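Local coordinates for periplasmic solute binding protein (Candidatus liberibacter, PDB 4CL2) that binds a divalent metal such as manganese or zinc and probably delivers it to a transporter for uptake from the periplasm, at residues A[9-14]-A[62-67]; A[57-62]-A[67-72]. All coordinates share one frame; numbering follows the deposited sequence.

Interaction 1. Residues A[9-14]-A[62-67]; sequences SSFSII and LHLEET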
loop_
_atom_site.group_PDB
_atom_site.type_symbol
_atom_site.label_atom_id
_atom_site.label_comp_id
_atom_site.label_asym_id
_atom_site.label_seq_id
_atom_site.Cartn_x
_atom_site.Cartn_y
_atom_site.Cartn_z
ATOM N N SER A 9 2.876 -9.219 11.157
ATOM C CA SER A 9 2.722 -8.032 10.279
ATOM C C SER A 9 1.367 -7.348 10.585
ATOM O O SER A 9 0.379 -7.994 10.934
ATOM C CB SER A 9 2.795 -8.443 8.805
ATOM O OG SER A 9 4.043 -9.021 8.442
ATOM N N SER A 10 1.345 -6.026 10.502
ATOM C CA SER A 10 0.150 -5.272 10.852
ATOM C C SER A 10 -1.007 -5.553 9.865
ATOM O O SER A 10 -2.154 -5.530 10.294
ATOM C CB SER A 10 0.442 -3.796 10.990
ATOM O OG SER A 10 0.847 -3.238 9.734
ATOM N N PHE A 11 -0.718 -5.681 8.595
ATOM C CA PHE A 11 -1.774 -5.938 7.618
ATOM C C PHE A 11 -1.278 -6.708 6.424
ATOM O O PHE A 11 -0.093 -7.079 6.303
ATOM C CB PHE A 11 -2.501 -4.611 7.226
ATOM C CG PHE A 11 -1.791 -3.779 6.149
ATOM C CD1 PHE A 11 -0.546 -3.204 6.348
ATOM C CD2 PHE A 11 -2.437 -3.556 4.942
ATOM C CE1 PHE A 11 0.048 -2.405 5.369
ATOM C CE2 PHE A 11 -1.842 -2.769 3.947
ATOM C CZ PHE A 11 -0.606 -2.187 4.171
ATOM N N SER A 12 -2.235 -7.102 5.575
ATOM C CA SER A 12 -1.991 -8.165 4.592
ATOM C C SER A 12 -0.833 -7.894 3.675
ATOM O O SER A 12 -0.082 -8.804 3.326
ATOM C CB SER A 12 -3.269 -8.416 3.745
ATOM O OG SER A 12 -3.784 -7.218 3.131
ATOM N N ILE A 13 -0.659 -6.658 3.252
ATOM C CA ILE A 13 0.400 -6.359 2.308
ATOM C C ILE A 13 1.760 -6.638 2.932
ATOM O O ILE A 13 2.621 -7.272 2.301
ATOM C CB ILE A 13 0.316 -4.948 1.793
ATOM C CG1 ILE A 13 -0.986 -4.839 0.939
ATOM C CG2 ILE A 13 1.609 -4.537 1.065
ATOM C CD1 ILE A 13 -1.124 -3.455 0.296
ATOM N N ILE A 14 1.966 -6.189 4.152
ATOM C CA ILE A 14 3.244 -6.470 4.826
ATOM C C ILE A 14 3.459 -7.939 5.131
ATOM O O ILE A 14 4.548 -8.487 4.936
ATOM C CB ILE A 14 3.391 -5.574 6.084
ATOM C CG1 ILE A 14 3.422 -4.091 5.668
ATOM C CG2 ILE A 14 4.609 -5.942 6.915
ATOM C CD1 ILE A 14 3.463 -3.124 6.853
ATOM N N LEU A 62 3.684 5.649 9.269
ATOM C CA LEU A 62 2.938 6.722 8.593
ATOM C C LEU A 62 1.479 6.778 9.096
ATOM O O LEU A 62 0.542 6.949 8.327
ATOM C CB LEU A 62 3.048 6.576 7.079
ATOM C CG LEU A 62 4.475 6.501 6.550
ATOM C CD1 LEU A 62 4.477 6.139 5.046
ATOM C CD2 LEU A 62 5.378 7.708 6.807
ATOM N N HIS A 63 1.359 6.526 10.405
ATOM C CA HIS A 63 0.104 6.501 11.134
ATOM C C HIS A 63 -0.911 5.442 10.715
ATOM O O HIS A 63 -2.064 5.558 11.150
ATOM C CB HIS A 63 -0.555 7.906 11.106
ATOM C CG HIS A 63 0.207 8.923 11.864
ATOM N ND1 HIS A 63 -0.314 10.151 12.192
ATOM C CD2 HIS A 63 1.457 8.893 12.397
ATOM C CE1 HIS A 63 0.568 10.826 12.909
ATOM N NE2 HIS A 63 1.642 10.083 13.062
ATOM N N LEU A 64 -0.537 4.449 9.917
ATOM C CA LEU A 64 -1.522 3.468 9.428
ATOM C C LEU A 64 -2.170 2.758 10.630
ATOM O O LEU A 64 -3.398 2.491 10.670
ATOM C CB LEU A 64 -0.902 2.443 8.497
ATOM C CG LEU A 64 -1.861 1.423 7.953
ATOM C CD1 LEU A 64 -2.837 2.094 7.019
ATOM C CD2 LEU A 64 -1.102 0.339 7.272
ATOM N N GLU A 65 -1.323 2.478 11.608
ATOM C CA GLU A 65 -1.721 1.740 12.804
ATOM C C GLU A 65 -2.181 2.575 13.957
ATOM O O GLU A 65 -2.379 2.064 15.099
ATOM C CB GLU A 65 -0.561 0.811 13.248
ATOM C CG GLU A 65 -0.173 -0.244 12.212
ATOM C CD GLU A 65 0.870 0.188 11.176
ATOM O OE1 GLU A 65 1.523 1.254 11.372
ATOM O OE2 GLU A 65 1.049 -0.615 10.236
ATOM N N GLU A 66 -2.372 3.869 13.768
ATOM C CA GLU A 66 -2.493 4.757 14.933
ATOM C C GLU A 66 -3.622 4.336 15.891
ATOM O O GLU A 66 -3.489 4.507 17.083
ATOM C CB GLU A 66 -2.687 6.217 14.460
ATOM C CG GLU A 66 -3.961 6.461 13.707
ATOM C CD GLU A 66 -4.032 7.873 13.090
ATOM O OE1 GLU A 66 -3.368 8.796 13.600
ATOM O OE2 GLU A 66 -4.727 8.020 12.075
ATOM N N THR A 67 -4.698 3.808 15.357
ATOM C CA THR A 67 -5.847 3.473 16.201
ATOM C C THR A 67 -5.651 2.208 17.004
ATOM O O THR A 67 -6.363 2.044 18.011
ATOM C CB THR A 67 -7.148 3.294 15.419
ATOM O OG1 THR A 67 -7.082 2.157 14.597
ATOM C CG2 THR A 67 -7.517 4.592 14.677
#

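Interaction 2. Residues A[57-62]-A[67-72]; sequences ILCNGL and TYMKYF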
loop_
_atom_site.group_PDB
_atom_site.type_symbol
_atom_site.label_atom_id
_atom_site.label_comp_id
_atom_site.label_asym_id
_atom_site.label_seq_id
_atom_site.Cartn_x
_atom_site.Cartn_y
_atom_site.Cartn_z
ATOM N N ILE A 57 7.340 -7.416 15.520
ATOM C CA ILE A 57 6.103 -6.836 14.980
ATOM C C ILE A 57 6.492 -5.851 13.882
ATOM O O ILE A 57 7.301 -4.967 14.110
ATOM C CB ILE A 57 5.267 -6.176 16.058
ATOM C CG1 ILE A 57 4.865 -7.213 17.102
ATOM C CG2 ILE A 57 4.046 -5.527 15.433
ATOM C CD1 ILE A 57 4.105 -6.649 18.286
ATOM N N LEU A 58 5.951 -6.069 12.684
ATOM C CA LEU A 58 6.269 -5.234 11.532
ATOM C C LEU A 58 5.063 -4.334 11.191
ATOM O O LEU A 58 3.980 -4.814 10.849
ATOM C CB LEU A 58 6.605 -6.099 10.352
ATOM C CG LEU A 58 7.767 -7.069 10.484
ATOM C CD1 LEU A 58 7.856 -7.903 9.186
ATOM C CD2 LEU A 58 9.061 -6.292 10.781
ATOM N N CYS A 59 5.266 -3.040 11.357
ATOM C CA CYS A 59 4.211 -2.019 11.120
ATOM C C CYS A 59 4.596 -1.197 9.880
ATOM O O CYS A 59 5.770 -1.002 9.583
ATOM C CB CYS A 59 4.072 -1.063 12.305
ATOM S SG CYS A 59 3.230 -1.888 13.707
ATOM N N ASN A 60 3.579 -0.620 9.256
ATOM C CA ASN A 60 3.757 0.353 8.201
ATOM C C ASN A 60 4.285 1.662 8.678
ATOM O O ASN A 60 5.126 2.319 7.989
ATOM C CB ASN A 60 2.402 0.659 7.556
ATOM C CG ASN A 60 2.572 1.338 6.185
ATOM O OD1 ASN A 60 2.961 0.687 5.215
ATOM N ND2 ASN A 60 2.207 2.604 6.122
ATOM N N GLY A 61 3.825 2.087 9.835
ATOM C CA GLY A 61 3.997 3.470 10.255
ATOM C C GLY A 61 3.235 4.389 9.351
ATOM O O GLY A 61 2.223 3.984 8.739
ATOM N N LEU A 62 3.684 5.649 9.269
ATOM C CA LEU A 62 2.938 6.722 8.593
ATOM C C LEU A 62 1.479 6.778 9.096
ATOM O O LEU A 62 0.542 6.949 8.327
ATOM C CB LEU A 62 3.048 6.576 7.079
ATOM C CG LEU A 62 4.475 6.501 6.550
ATOM C CD1 LEU A 62 4.477 6.139 5.046
ATOM C CD2 LEU A 62 5.378 7.708 6.807
ATOM N N THR A 67 -4.698 3.808 15.357
ATOM C CA THR A 67 -5.847 3.473 16.201
ATOM C C THR A 67 -5.651 2.208 17.004
ATOM O O THR A 67 -6.363 2.044 18.011
ATOM C CB THR A 67 -7.148 3.294 15.419
ATOM O OG1 THR A 67 -7.082 2.157 14.597
ATOM C CG2 THR A 67 -7.517 4.592 14.677
ATOM N N TYR A 68 -4.718 1.355 16.610
ATOM C CA TYR A 68 -4.485 0.092 17.366
ATOM C C TYR A 68 -3.074 -0.110 17.866
ATOM O O TYR A 68 -2.777 -1.137 18.492
ATOM C CB TYR A 68 -5.003 -1.099 16.592
ATOM C CG TYR A 68 -4.442 -1.292 15.209
ATOM C CD1 TYR A 68 -3.210 -1.873 15.019
ATOM C CD2 TYR A 68 -5.154 -0.866 14.067
ATOM C CE1 TYR A 68 -2.723 -2.111 13.763
ATOM C CE2 TYR A 68 -4.645 -1.057 12.815
ATOM C CZ TYR A 68 -3.444 -1.698 12.658
ATOM O OH TYR A 68 -2.931 -1.899 11.393
ATOM N N MET A 69 -2.211 0.915 17.730
ATOM C CA MET A 69 -0.872 0.829 18.381
ATOM C C MET A 69 -0.937 0.510 19.873
ATOM O O MET A 69 -0.053 -0.177 20.381
ATOM C CB MET A 69 -0.056 2.113 18.199
ATOM C CG MET A 69 0.512 2.238 16.819
ATOM S SD MET A 69 1.651 0.974 16.226
ATOM C CE MET A 69 2.756 1.087 17.630
ATOM N N LYS A 70 -1.955 0.975 20.547
ATOM C CA LYS A 70 -2.145 0.741 21.994
ATOM C C LYS A 70 -2.259 -0.745 22.353
ATOM O O LYS A 70 -2.050 -1.088 23.511
ATOM C CB LYS A 70 -3.379 1.439 22.538
ATOM C CG LYS A 70 -4.687 0.989 21.882
ATOM C CD LYS A 70 -5.834 1.830 22.364
ATOM C CE LYS A 70 -7.093 1.291 21.741
ATOM N NZ LYS A 70 -8.296 2.051 22.162
ATOM N N TYR A 71 -2.591 -1.604 21.397
ATOM C CA TYR A 71 -2.708 -3.038 21.667
ATOM C C TYR A 71 -1.338 -3.721 21.594
ATOM O O TYR A 71 -1.243 -4.917 21.968
ATOM C CB TYR A 71 -3.641 -3.722 20.677
ATOM C CG TYR A 71 -5.062 -3.311 20.887
ATOM C CD1 TYR A 71 -5.877 -3.941 21.825
ATOM C CD2 TYR A 71 -5.583 -2.247 20.181
ATOM C CE1 TYR A 71 -7.179 -3.540 22.010
ATOM C CE2 TYR A 71 -6.878 -1.830 20.383
ATOM C CZ TYR A 71 -7.657 -2.464 21.292
ATOM O OH TYR A 71 -8.936 -2.026 21.466
ATOM N N PHE A 72 -0.328 -3.016 21.055
ATOM C CA PHE A 72 1.029 -3.571 20.998
ATOM C C PHE A 72 1.734 -3.249 22.289
ATOM O O PHE A 72 2.751 -2.571 22.317
ATOM C CB PHE A 72 1.821 -3.129 19.770
ATOM C CG PHE A 72 1.203 -3.461 18.449
ATOM C CD1 PHE A 72 0.760 -4.754 18.118
ATOM C CD2 PHE A 72 1.179 -2.505 17.434
ATOM C CE1 PHE A 72 0.211 -5.036 16.913
ATOM C CE2 PHE A 72 0.640 -2.810 16.191
ATOM C CZ PHE A 72 0.171 -4.058 15.888
#

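Interaction 1. Residues A[9-14]-A[62-67]
Glu65 reaches across to Ser10 with its carboxylate, while next to it Leu64 lays a methyl group on the ring of Phe11. Take the glutamate from its root. CB points toward 9-14 but stops short of touching it; CG, one atom further on, lies 3.8 Å from Ser10 CB in a plain apolar contact. The chain then bends at chi2, turning the carboxylate out of line with the first part of the side chain. At the tip OE2 accepts a hydrogen bond from Ser10 OG at 2.7 Å. The hydroxyl comes in on the anti side of OE2 and lies 20° out of the carboxylate plane. Backbone NH groups just beyond strand 56-59 give each oxygen a further bond, so three bonds fix the rotation of this buried group, and the three donors would probably help to stabilise its negative charge.

Leu64 works differently. Its CG runs anti to the backbone N (chi1 -179°), which carries CD2 over one face of Phe11. This is a CH-pi contact, with CD2 3.9 Å from the centroid of the Phe11 ring and 28° off the normal. The closest pair is Leu64 CD2 and Phe11 CE1, 3.5 Å apart. Ser10 OG sits at the edge of the same ring, in its plane. Leu64 and Glu65 are the two central residues of a type I beta turn closed by Glu66 N to His63 O (3.1 Å), so one turn presents an apolar and a charged side chain together.

The contact lies on the metal-site side of its lobe, the Phe11 side chain about 6 Å from that of the metal ligand Asp247. In the fold, Ser10 lies just past strand 6-9 and Phe11 is the N-cap residue of helix 12-22, with Trp108 meeting its ring. The turn belongs to the loop leaving strand 56-59, the next strand of the parallel sheet.

Interaction 2. Residues A[57-62]-A[67-72]
Ile57 and Cys59 close onto Phe72 beside the four-strand parallel sheet that, with its flanking helices, forms an alpha/beta lobe of this ZnuA-type member of the solute-binding protein 9 family. Strand 56-59 is an inner strand here, and its two alternate residues face the loop segment 67-72, where 69-71 have helical phi/psi without forming a regular helix.

Of the aromatic contacts, the CH-pi one comes first. Ile57 CG2 stands nearly over the middle of the Phe72 ring, 4.2 Å from its centroid and 12° off the normal. The opposite face has Tyr68 O above it, offset toward the rim, so the ring is bracketed by a methyl group and a backbone carbonyl. Cys59 adds a sulfur-aromatic contact: its SG approaches the ring obliquely, 4.7 Å from the centroid, and comes within 3.7 Å of Phe72 CE2. Met69 SD lies at the ring edge, in the ring plane.

The remaining apolar contacts flank the ring. Ile57 CD1 reaches Phe72 CD1 at 3.8 Å, and Cys59 SG meets Met69 SD at 4.1 Å. Met69 gets there by a bend at chi2 (-61°) that brings SD to the strand although the side chain does not start out toward it. Ile81 of strand 80-83 also packs on Cys59 and Phe72, extending the cluster to the neighbouring strand.

The contact between the two segments is thus apolar, and hydrogen bonds shape each of them separately. In the loop, Tyr71 N to Tyr68 O and Phe72 N to Met69 O, both 2.9 Å, close successive tight turns. Beyond the strand end, Asn60 ND2 donates to Gly61 O at 3.0 Å with an N-H...O angle of 153°, coming from above the carbonyl plane.

Interactions 1 and 2 hold one continuous excursion of the chain: it leaves strand 56-59, makes the turn in 62-67 and comes back over the strand with 67-72. Their centres are 6 Å apart. Glu65 OE2 joins them directly, accepting from Asn60 N at 2.7 Å, and Ser10 N lies 2.9 Å from Leu58 O, a probable hydrogen bond between neighbouring strand ends. The metal site is on the side of interaction 1: the Leu64 side chain is about 6 Å from the bound manganese, held by His106, Glu172 and Asp247. In interaction 2 the Met69 side chain is about 12 Å from that of His39, a metal ligand in other structures of the protein but not bound to the metal here.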